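Local coordinates for glyoxalase family protein (Bacillus cereus, PDB 1SS4) that is of unknown function but has a glyoxalase-type fold, probably binds a metal ion and may have methylmalonyl-CoA epimerase activity, at residues 27-30 with 31-34; 107-110 with 111-114; 75-78 with 79-82. All coordinates share one frame; numbering follows the deposited sequence.

How the interactions relate
Interactions 1 and 2 are both local contacts within helices, and the two helices pack on each other through Leu113 of interaction 2. Interaction 1 is partly buried and mainly apolar, and it ends a helix. Interaction 2 is also partly buried but carries a salt bridge along its helix. Interaction 3 is different. It is a surface contact at the end of a strand, made by a phenylalanine and a proline-rich loop. It lies across the chain's centre from interaction 2, about 31 Å away between centres. All three reach the second subunit.

Interaction 1. Residues 27-30 with 31-34; sequences SFFE and EIGL
Ile32 CG1 lies over one face of the Phe28 ring, 4.1 Å from Phe28 CE2 and offset toward the rim. The Phe28 CG is anti to the backbone N (chi1 178°), which carries the ring forward along the helix to Ile32. Phe29 takes a different rotamer, CG anti to the carbonyl carbon (chi1 -76°). Its ring edge meets Leu34 CD1, 4.1 Å from Phe29 CD1. The two side chains run alongside each other. Phe28 CD2 sits over the centre of the Phe29 ring.

The backbone closes the helix here with a Schellman motif. Leu34 N bonds to Phe29 O at 3.0 Å, and the bond from Gly33 N to Glu30 O is weak. Gly33 N also donates to Phe29 O, at 3.1 Å. The two donors approach that oxygen from opposite faces of its carbonyl plane. Gly33 is the C-prime residue, and its positive phi (126°) suits a glycine. Glu30 CA makes a straight C-H...O contact with Leu34 O at 3.4 Å. The two four-stranded sheets of the chain, each ordered 1-4-3-2, fit the paired beta-alpha-beta-beta-beta modules of the VOC superfamily.

On the polar side a water donates to Ser27 O and, at 2.7 Å, to Glu31 OE2.

Farther out, Phe29 packs on Ile72 and Leu74 of strand 71-79 and on Met63 of strand 57-64. Ile32 and Leu34 touch Leu9 of the second subunit.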
loop_
_atom_site.group_PDB
_atom_site.type_symbol
_atom_site.label_atom_id
_atom_site.label_comp_id
_atom_site.label_asym_id
_atom_site.label_seq_id
_atom_site.Cartn_x
_atom_site.Cartn_y
_atom_site.Cartn_z
ATOM N N SER A 27 -6.330 3.900 -16.134
ATOM C CA SER A 27 -6.297 5.255 -16.680
ATOM C C SER A 27 -5.812 6.283 -15.657
ATOM O O SER A 27 -4.983 7.142 -15.960
ATOM C CB SER A 27 -7.690 5.642 -17.188
ATOM O OG SER A 27 -7.734 7.012 -17.545
ATOM N N PHE A 28 -6.330 6.189 -14.439
ATOM C CA PHE A 28 -5.952 7.107 -13.375
ATOM C C PHE A 28 -4.466 7.044 -13.011
ATOM O O PHE A 28 -3.799 8.072 -12.926
ATOM C CB PHE A 28 -6.793 6.835 -12.124
ATOM C CG PHE A 28 -6.427 7.699 -10.957
ATOM C CD1 PHE A 28 -6.721 9.062 -10.970
ATOM C CD2 PHE A 28 -5.766 7.166 -9.861
ATOM C CE1 PHE A 28 -6.357 9.879 -9.898
ATOM C CE2 PHE A 28 -5.393 7.975 -8.783
ATOM C CZ PHE A 28 -5.690 9.331 -8.804
ATOM N N PHE A 29 -3.934 5.845 -12.794
ATOM C CA PHE A 29 -2.536 5.758 -12.431
ATOM C C PHE A 29 -1.624 6.142 -13.591
ATOM O O PHE A 29 -0.505 6.596 -13.372
ATOM C CB PHE A 29 -2.251 4.384 -11.831
ATOM C CG PHE A 29 -2.752 4.265 -10.403
ATOM C CD1 PHE A 29 -2.067 4.897 -9.367
ATOM C CD2 PHE A 29 -3.946 3.621 -10.118
ATOM C CE1 PHE A 29 -2.573 4.895 -8.056
ATOM C CE2 PHE A 29 -4.472 3.607 -8.806
ATOM C CZ PHE A 29 -3.781 4.248 -7.776
ATOM N N GLU A 30 -2.119 6.015 -14.821
ATOM C CA GLU A 30 -1.317 6.429 -15.974
ATOM C C GLU A 30 -1.146 7.941 -15.908
ATOM O O GLU A 30 -0.069 8.460 -16.198
ATOM C CB GLU A 30 -1.988 6.038 -17.289
ATOM C CG GLU A 30 -1.834 4.569 -17.622
ATOM C CD GLU A 30 -2.660 4.158 -18.819
ATOM O OE1 GLU A 30 -3.446 5.002 -19.309
ATOM O OE2 GLU A 30 -2.530 2.990 -19.261
ATOM N N GLU A 31 -2.208 8.637 -15.503
ATOM C CA GLU A 31 -2.198 10.093 -15.364
ATOM C C GLU A 31 -1.235 10.531 -14.263
ATOM O O GLU A 31 -0.616 11.588 -14.352
ATOM C CB GLU A 31 -3.600 10.601 -15.024
ATOM C CG GLU A 31 -4.614 10.470 -16.146
ATOM C CD GLU A 31 -4.402 11.496 -17.255
ATOM O OE1 GLU A 31 -4.274 12.700 -16.945
ATOM O OE2 GLU A 31 -4.373 11.098 -18.435
ATOM N N ILE A 32 -1.131 9.721 -13.212
ATOM C CA ILE A 32 -0.220 10.010 -12.117
ATOM C C ILE A 32 1.209 9.860 -12.648
ATOM O O ILE A 32 2.138 10.489 -12.153
ATOM C CB ILE A 32 -0.399 8.998 -10.952
ATOM C CG1 ILE A 32 -1.761 9.200 -10.280
ATOM C CG2 ILE A 32 0.766 9.130 -9.965
ATOM C CD1 ILE A 32 -1.815 10.393 -9.342
ATOM N N GLY A 33 1.390 8.984 -13.623
ATOM C CA GLY A 33 2.717 8.799 -14.173
ATOM C C GLY A 33 3.244 7.384 -14.196
ATOM O O GLY A 33 4.390 7.172 -14.600
ATOM N N LEU A 34 2.448 6.415 -13.743
ATOM C CA LEU A 34 2.902 5.028 -13.781
ATOM C C LEU A 34 2.590 4.430 -15.152
ATOM O O LEU A 34 1.687 4.890 -15.862
ATOM C CB LEU A 34 2.229 4.179 -12.694
ATOM C CG LEU A 34 2.710 4.498 -11.277
ATOM C CD1 LEU A 34 1.802 5.544 -10.651
ATOM C CD2 LEU A 34 2.707 3.209 -10.445
HETATM O O HOH W 1 -5.282 8.534 -18.727
#

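Interaction 2. Residues 107-110 with 111-114; sequences DEMV and SRLT
Val110 O is approached by two groups of Thr114. The backbone N of Thr114 bonds to it at 3.0 Å, an ordinary helical bond. The hydroxyl OG1 of Thr114 is also close, 2.6 Å from Val110 O, but Ser111 O lies within reach of the same proton, and its acceptor is not settled. The Thr114 torsion (chi1 50°) sets OG1 between its backbone N and carbonyl carbon and turns it back over the preceding turn.

Two residues earlier in the helix, Glu108 and Arg112 form an i to i+4 salt bridge. Arg112 NE gives Glu108 OE2 a fairly straight bond of 3.2 Å. Glu108 OE2 accepts through its syn lone pair and lies in the guanidinium plane. The second limb, from Arg112 NH2 to Glu108 OE1, measures only 2.4 Å, and its length is doubtful. Carboxylate and guanidinium are nearly coplanar, 29° apart, so they meet edge to edge.

Met109 is a selenomethionine. Its SE lies over one face of the Arg112 guanidinium, offset toward its rim, 3.9 Å from Arg112 NH1, and equally far from Leu113 CG. The bends at chi2 and chi3 of Met109 fold the chain into this place.

Asn7 of the second subunit gives Glu108 OE1 a hydrogen bond from its ND2 and packs against Met109 and Arg112. Helix 106-115 packs through Leu113 on Phe28, Glu31 and Ile32 of helix 22-32. Met109 and Leu113 both rest on Leu146 of strand 143-149.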
loop_
_atom_site.group_PDB
_atom_site.type_symbol
_atom_site.label_atom_id
_atom_site.label_comp_id
_atom_site.label_asym_id
_atom_site.label_seq_id
_atom_site.Cartn_x
_atom_site.Cartn_y
_atom_site.Cartn_z
ATOM N N ASP A 107 0.890 21.372 -8.570
ATOM C CA ASP A 107 -0.257 22.150 -9.027
ATOM C C ASP A 107 -0.807 21.623 -10.356
ATOM O O ASP A 107 -2.017 21.467 -10.512
ATOM C CB ASP A 107 0.101 23.638 -9.146
ATOM C CG ASP A 107 0.284 24.311 -7.790
ATOM O OD1 ASP A 107 -0.467 24.000 -6.838
ATOM O OD2 ASP A 107 1.174 25.180 -7.678
ATOM N N GLU A 108 0.069 21.334 -11.311
ATOM C CA GLU A 108 -0.382 20.811 -12.594
ATOM C C GLU A 108 -1.077 19.464 -12.360
ATOM O O GLU A 108 -2.144 19.194 -12.917
ATOM C CB GLU A 108 0.809 20.631 -13.540
ATOM C CG GLU A 108 0.466 20.387 -15.004
ATOM C CD GLU A 108 -0.154 19.024 -15.266
ATOM O OE1 GLU A 108 0.409 18.010 -14.793
ATOM O OE2 GLU A 108 -1.197 18.964 -15.957
HETATM N N MSE A 109 -0.478 18.626 -11.519
HETATM C CA MSE A 109 -1.050 17.308 -11.234
HETATM C C MSE A 109 -2.411 17.420 -10.554
HETATM O O MSE A 109 -3.342 16.683 -10.890
HETATM C CB MSE A 109 -0.097 16.490 -10.356
HETATM C CG MSE A 109 -0.552 15.047 -10.142
HETATM SE SE MSE A 109 -0.745 14.042 -11.792
HETATM C CE MSE A 109 1.111 13.580 -12.047
ATOM N N VAL A 110 -2.532 18.335 -9.596
ATOM C CA VAL A 110 -3.807 18.513 -8.905
ATOM C C VAL A 110 -4.833 19.064 -9.890
ATOM O O VAL A 110 -5.971 18.597 -9.947
ATOM C CB VAL A 110 -3.687 19.490 -7.697
ATOM C CG1 VAL A 110 -5.072 19.812 -7.150
ATOM C CG2 VAL A 110 -2.839 18.863 -6.600
ATOM N N SER A 111 -4.424 20.049 -10.681
ATOM C CA SER A 111 -5.336 20.624 -11.647
ATOM C C SER A 111 -5.836 19.536 -12.591
ATOM O O SER A 111 -7.039 19.347 -12.740
ATOM C CB SER A 111 -4.644 21.737 -12.439
ATOM O OG SER A 111 -5.535 22.310 -13.388
ATOM N N ARG A 112 -4.910 18.807 -13.209
ATOM C CA ARG A 112 -5.260 17.747 -14.147
ATOM C C ARG A 112 -6.142 16.641 -13.568
ATOM O O ARG A 112 -7.164 16.289 -14.153
ATOM C CB ARG A 112 -3.996 17.111 -14.715
ATOM C CG ARG A 112 -4.264 16.116 -15.826
ATOM C CD ARG A 112 -3.134 15.133 -15.939
ATOM N NE ARG A 112 -1.835 15.791 -15.881
ATOM C CZ ARG A 112 -0.690 15.134 -15.757
ATOM N NH1 ARG A 112 -0.696 13.809 -15.680
ATOM N NH2 ARG A 112 0.458 15.789 -15.705
ATOM N N LEU A 113 -5.735 16.080 -12.431
ATOM C CA LEU A 113 -6.497 15.002 -11.797
ATOM C C LEU A 113 -7.909 15.434 -11.408
ATOM O O LEU A 113 -8.869 14.689 -11.610
ATOM C CB LEU A 113 -5.765 14.485 -10.549
ATOM C CG LEU A 113 -4.446 13.714 -10.731
ATOM C CD1 LEU A 113 -3.976 13.185 -9.373
ATOM C CD2 LEU A 113 -4.642 12.552 -11.684
ATOM N N THR A 114 -8.043 16.628 -10.841
ATOM C CA THR A 114 -9.358 17.102 -10.448
ATOM C C THR A 114 -10.193 17.349 -11.707
ATOM O O THR A 114 -11.415 17.211 -11.686
ATOM C CB THR A 114 -9.279 18.393 -9.573
ATOM O OG1 THR A 114 -8.446 19.367 -10.207
ATOM C CG2 THR A 114 -8.713 18.076 -8.194
#

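Interaction 3. Residues 75-78 with 79-82; sequences SRFL and TPPT
Phe77 is the apolar centre of this turn, and Pro80 and Thr82 pack on it. The ring atom Phe77 CD1 meets Pro80 CD at 4.1 Å. At the other ortho position, Phe77 CD2 lies 3.9 Å from the methyl CG2 of Thr82. The Phe77 and Thr82 side chains run at a slant to one another. In Thr82 the methyl is anti to the carbonyl carbon, and this turns it toward the phenyl group. CG of Phe77 likewise stands anti to the carbonyl carbon (chi1 -83°), and its CB points to the returning loop. Val91, Asn92 and Leu94 of the second subunit pack against Phe77, Pro80 and Thr82 respectively.

Two backbone oxygens also border the aromatic side chain. Thr79 O lies at the ring edge, in its plane, 4.0 Å from Phe77 CD1. Pro80 O sits 3.6 Å from Phe77 CB. This oxygen is buried by the contact and has no polar partner in the model.

The backbone shapes the corner. The chain bends at Leu78, and the peptide bond before Pro80 is cis. With both, the loop returns beside the Phe77 side chain. Leu78 and Thr79 both face Cys57, a classic beta bulge.

The contact lies at the far end of strand 71-79, which pairs with strand 57-64 on one side and 9-18 on the other. Phe77 touches Val58 of strand 57-64, and it shares Val18 of strand 9-18 with Thr82.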
loop_
_atom_site.group_PDB
_atom_site.type_symbol
_atom_site.label_atom_id
_atom_site.label_comp_id
_atom_site.label_asym_id
_atom_site.label_seq_id
_atom_site.Cartn_x
_atom_site.Cartn_y
_atom_site.Cartn_z
ATOM N N SER A 75 -6.401 -5.064 -9.103
ATOM C CA SER A 75 -7.183 -6.290 -9.240
ATOM C C SER A 75 -8.682 -6.006 -9.294
ATOM O O SER A 75 -9.185 -5.120 -8.598
ATOM C CB SER A 75 -6.925 -7.234 -8.059
ATOM O OG SER A 75 -5.634 -7.805 -8.143
ATOM N N ARG A 76 -9.377 -6.771 -10.125
ATOM C CA ARG A 76 -10.828 -6.679 -10.263
ATOM C C ARG A 76 -11.374 -8.104 -10.165
ATOM O O ARG A 76 -10.991 -8.980 -10.949
ATOM C CB ARG A 76 -11.215 -6.087 -11.619
ATOM C CG ARG A 76 -12.718 -5.993 -11.812
ATOM C CD ARG A 76 -13.051 -5.352 -13.153
ATOM N NE ARG A 76 -12.626 -6.170 -14.291
ATOM C CZ ARG A 76 -13.322 -7.194 -14.777
ATOM N NH1 ARG A 76 -14.484 -7.537 -14.227
ATOM N NH2 ARG A 76 -12.864 -7.868 -15.824
ATOM N N PHE A 77 -12.254 -8.337 -9.195
ATOM C CA PHE A 77 -12.847 -9.654 -8.999
ATOM C C PHE A 77 -14.035 -9.893 -9.936
ATOM O O PHE A 77 -14.918 -9.064 -10.020
ATOM C CB PHE A 77 -13.335 -9.802 -7.553
ATOM C CG PHE A 77 -12.255 -10.209 -6.576
ATOM C CD1 PHE A 77 -11.948 -11.554 -6.380
ATOM C CD2 PHE A 77 -11.526 -9.249 -5.877
ATOM C CE1 PHE A 77 -10.918 -11.939 -5.500
ATOM C CE2 PHE A 77 -10.505 -9.618 -5.005
ATOM C CZ PHE A 77 -10.195 -10.966 -4.813
ATOM N N LEU A 78 -14.036 -11.013 -10.657
ATOM C CA LEU A 78 -15.182 -11.362 -11.502
ATOM C C LEU A 78 -15.975 -12.286 -10.565
ATOM O O LEU A 78 -17.179 -12.122 -10.364
ATOM C CB LEU A 78 -14.728 -12.093 -12.756
ATOM C CG LEU A 78 -14.083 -11.230 -13.849
ATOM C CD1 LEU A 78 -12.734 -10.681 -13.393
ATOM C CD2 LEU A 78 -13.907 -12.071 -15.098
ATOM N N THR A 79 -15.273 -13.238 -9.967
ATOM C CA THR A 79 -15.865 -14.143 -8.983
ATOM C C THR A 79 -14.785 -14.487 -7.948
ATOM O O THR A 79 -13.600 -14.617 -8.291
ATOM C CB THR A 79 -16.370 -15.466 -9.615
ATOM O OG1 THR A 79 -15.293 -16.094 -10.314
ATOM C CG2 THR A 79 -17.527 -15.206 -10.578
ATOM N N PRO A 80 -15.168 -14.575 -6.663
ATOM C CA PRO A 80 -16.528 -14.360 -6.161
ATOM C C PRO A 80 -16.708 -12.850 -6.169
ATOM O O PRO A 80 -15.731 -12.132 -6.289
ATOM C CB PRO A 80 -16.449 -14.887 -4.739
ATOM C CG PRO A 80 -15.044 -14.467 -4.334
ATOM C CD PRO A 80 -14.246 -14.886 -5.555
ATOM N N PRO A 81 -17.943 -12.341 -6.037
ATOM C CA PRO A 81 -18.000 -10.874 -6.054
ATOM C C PRO A 81 -17.386 -10.249 -4.796
ATOM O O PRO A 81 -17.185 -10.923 -3.777
ATOM C CB PRO A 81 -19.496 -10.596 -6.154
ATOM C CG PRO A 81 -20.075 -11.684 -5.330
ATOM C CD PRO A 81 -19.286 -12.913 -5.824
ATOM N N THR A 82 -17.079 -8.959 -4.849
ATOM C CA THR A 82 -16.541 -8.328 -3.654
ATOM C C THR A 82 -17.725 -8.227 -2.667
ATOM O O THR A 82 -18.892 -8.214 -3.071
ATOM C CB THR A 82 -15.914 -6.940 -3.984
ATOM O OG1 THR A 82 -16.795 -6.204 -4.825
ATOM C CG2 THR A 82 -14.580 -7.116 -4.741
#